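PDB 2RHM: putative kinase from Chloroflexus aurantiacus, which is of unknown function but has the P-loop nucleoside triphosphate hydrolase fold and is thought to act as a kinase. Local coordinates for residues I8-H13 with I109-S114. Residues are numbered along the deposited sequence; the frame is centred on the assembly and turned at random.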
loop_
_atom_site.group_PDB
_atom_site.type_symbol
_atom_site.label_atom_id
_atom_site.label_comp_id
_atom_site.label_asym_id
_atom_site.label_seq_id
_atom_site.Cartn_x
_atom_site.Cartn_y
_atom_site.Cartn_z
ATOM N N ILE B 8 3.473 3.916 -13.820
ATOM C CA ILE B 8 3.646 2.858 -14.801
ATOM C C ILE B 8 2.558 1.836 -14.571
ATOM O O ILE B 8 2.524 1.194 -13.527
ATOM C CB ILE B 8 5.057 2.219 -14.699
ATOM C CG1 ILE B 8 6.128 3.308 -14.921
ATOM C CG2 ILE B 8 5.196 1.085 -15.696
ATOM C CD1 ILE B 8 7.437 2.971 -14.293
ATOM N N ILE B 9 1.662 1.722 -15.551
ATOM C CA ILE B 9 0.535 0.831 -15.470
ATOM C C ILE B 9 0.837 -0.421 -16.275
ATOM O O ILE B 9 1.088 -0.350 -17.475
ATOM C CB ILE B 9 -0.754 1.500 -16.014
ATOM C CG1 ILE B 9 -1.113 2.735 -15.176
ATOM C CG2 ILE B 9 -1.923 0.505 -16.081
ATOM C CD1 ILE B 9 -0.611 4.038 -15.781
ATOM N N VAL B 10 0.847 -1.553 -15.593
ATOM C CA VAL B 10 1.003 -2.843 -16.252
ATOM C C VAL B 10 -0.307 -3.587 -16.204
ATOM O O VAL B 10 -0.811 -3.920 -15.129
ATOM C CB VAL B 10 2.117 -3.699 -15.634
ATOM C CG1 VAL B 10 2.318 -4.954 -16.446
ATOM C CG2 VAL B 10 3.414 -2.913 -15.564
ATOM N N THR B 11 -0.866 -3.826 -17.392
ATOM C CA THR B 11 -2.174 -4.453 -17.505
ATOM C C THR B 11 -2.108 -5.702 -18.379
ATOM O O THR B 11 -1.094 -5.993 -18.983
ATOM C CB THR B 11 -3.223 -3.463 -18.021
ATOM O OG1 THR B 11 -4.537 -4.012 -17.823
ATOM C CG2 THR B 11 -2.972 -3.136 -19.474
ATOM N N GLY B 12 -3.191 -6.463 -18.393
ATOM C CA GLY B 12 -3.270 -7.688 -19.153
ATOM C C GLY B 12 -4.302 -8.567 -18.535
ATOM O O GLY B 12 -4.615 -8.428 -17.343
ATOM N N HIS B 13 -4.829 -9.494 -19.320
ATOM C CA HIS B 13 -5.682 -10.518 -18.744
ATOM C C HIS B 13 -4.869 -11.434 -17.794
ATOM O O HIS B 13 -3.649 -11.470 -17.841
ATOM C CB HIS B 13 -6.347 -11.338 -19.839
ATOM C CG HIS B 13 -7.464 -10.630 -20.523
ATOM N ND1 HIS B 13 -8.486 -10.016 -19.833
ATOM C CD2 HIS B 13 -7.742 -10.466 -21.839
ATOM C CE1 HIS B 13 -9.349 -9.509 -20.697
ATOM N NE2 HIS B 13 -8.923 -9.772 -21.921
ATOM N N ILE B 109 2.027 -0.537 -20.108
ATOM C CA ILE B 109 2.445 -1.799 -20.734
ATOM C C ILE B 109 1.294 -2.794 -20.637
ATOM O O ILE B 109 0.765 -3.067 -19.541
ATOM C CB ILE B 109 3.701 -2.395 -20.090
ATOM C CG1 ILE B 109 4.835 -1.382 -20.112
ATOM C CG2 ILE B 109 4.123 -3.664 -20.831
ATOM C CD1 ILE B 109 6.057 -1.851 -19.476
ATOM N N ARG B 110 0.877 -3.292 -21.795
ATOM C CA ARG B 110 -0.199 -4.250 -21.879
ATOM C C ARG B 110 0.377 -5.599 -22.281
ATOM O O ARG B 110 1.077 -5.709 -23.279
ATOM C CB ARG B 110 -1.269 -3.835 -22.883
ATOM C CG ARG B 110 -2.272 -4.952 -23.085
ATOM C CD ARG B 110 -3.306 -4.644 -24.101
ATOM N NE ARG B 110 -2.750 -4.412 -25.431
ATOM C CZ ARG B 110 -3.484 -4.381 -26.534
ATOM N NH1 ARG B 110 -4.786 -4.588 -26.466
ATOM N NH2 ARG B 110 -2.917 -4.162 -27.714
ATOM N N CYS B 111 0.105 -6.618 -21.474
ATOM C CA CYS B 111 0.555 -7.958 -21.787
ATOM C C CYS B 111 -0.560 -8.726 -22.447
ATOM O O CYS B 111 -1.707 -8.570 -22.071
ATOM C CB CYS B 111 0.972 -8.682 -20.515
ATOM S SG CYS B 111 2.312 -7.864 -19.670
ATOM N N VAL B 112 -0.209 -9.556 -23.426
ATOM C CA VAL B 112 -1.176 -10.360 -24.149
ATOM C C VAL B 112 -0.547 -11.736 -24.416
ATOM O O VAL B 112 0.663 -11.895 -24.328
ATOM C CB VAL B 112 -1.589 -9.684 -25.495
ATOM C CG1 VAL B 112 -2.240 -8.306 -25.258
ATOM C CG2 VAL B 112 -0.398 -9.560 -26.436
ATOM N N ALA B 113 -1.379 -12.733 -24.683
ATOM C CA ALA B 113 -0.892 -14.050 -25.109
ATOM C C ALA B 113 -2.021 -14.840 -25.721
ATOM O O ALA B 113 -3.194 -14.516 -25.533
ATOM C CB ALA B 113 -0.293 -14.809 -23.971
ATOM N N SER B 114 -1.656 -15.912 -26.418
ATOM C CA SER B 114 -2.641 -16.728 -27.116
ATOM C C SER B 114 -3.521 -17.443 -26.113
ATOM O O SER B 114 -3.091 -17.744 -24.990
ATOM C CB SER B 114 -1.966 -17.729 -28.073
ATOM O OG SER B 114 -1.313 -18.776 -27.374
HETATM O O HOH W 1 -4.429 -9.223 -22.411
#
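Val-10, Thr-11 and Gly-12 on the strand that runs into the presumed P-loop lie beside Ile-109, Arg-110 and Cys-111 of strand 105-112, two neighbours in the middle of a parallel sheet. Their directions differ by 22°, and Thr-11 supplies two of the three backbone bonds. Ile-109 N gives its hydrogen to Ile-9 O, Thr-11 N bonds to Ile-109 O, and Cys-111 N reaches Thr-11 O, each at 2.8 Å. All three are nearly straight. Ile-109 O also takes a CA-H...O contact from Val-10 CA, 3.3 Å away.

Thr-11 and Arg-110 share one face of the sheet. With OG1 anti to the backbone N (chi1 -167°), CG2 is the branch that meets Arg-110 CB, at 3.9 Å, while OG1 makes weak hydrogen bonds with Ser-84 and Phe-86. The arginine chain then leads away, its guanidinium bonded to Ile-153 O and Thr-164 OG1. On the other face, Val-10 CG1 lies 4.3 Å from Cys-111 SG, and Val-10 and Ile-109 both pack on Leu-25, so helix 18-29 covers this face over both strands; helix 175-187 shares the cover over Ile-109.

Past Gly-12 the backbones part and a water bridges the two chains, donating to Cys-111 O at 2.8 Å and accepting from His-13 N. Gly-12 has backbone angles open essentially to glycine alone, and its CA lies against Cys-111 O, at 3.4 Å, consistent with the glycine that opens a Walker A sequence. The probable Walker A strand-loop-helix and the five-stranded parallel sheet of order 2-3-1-4-5, with strand 6-12 in the centre and 105-112 beside it, are arranged as in P-loop kinases.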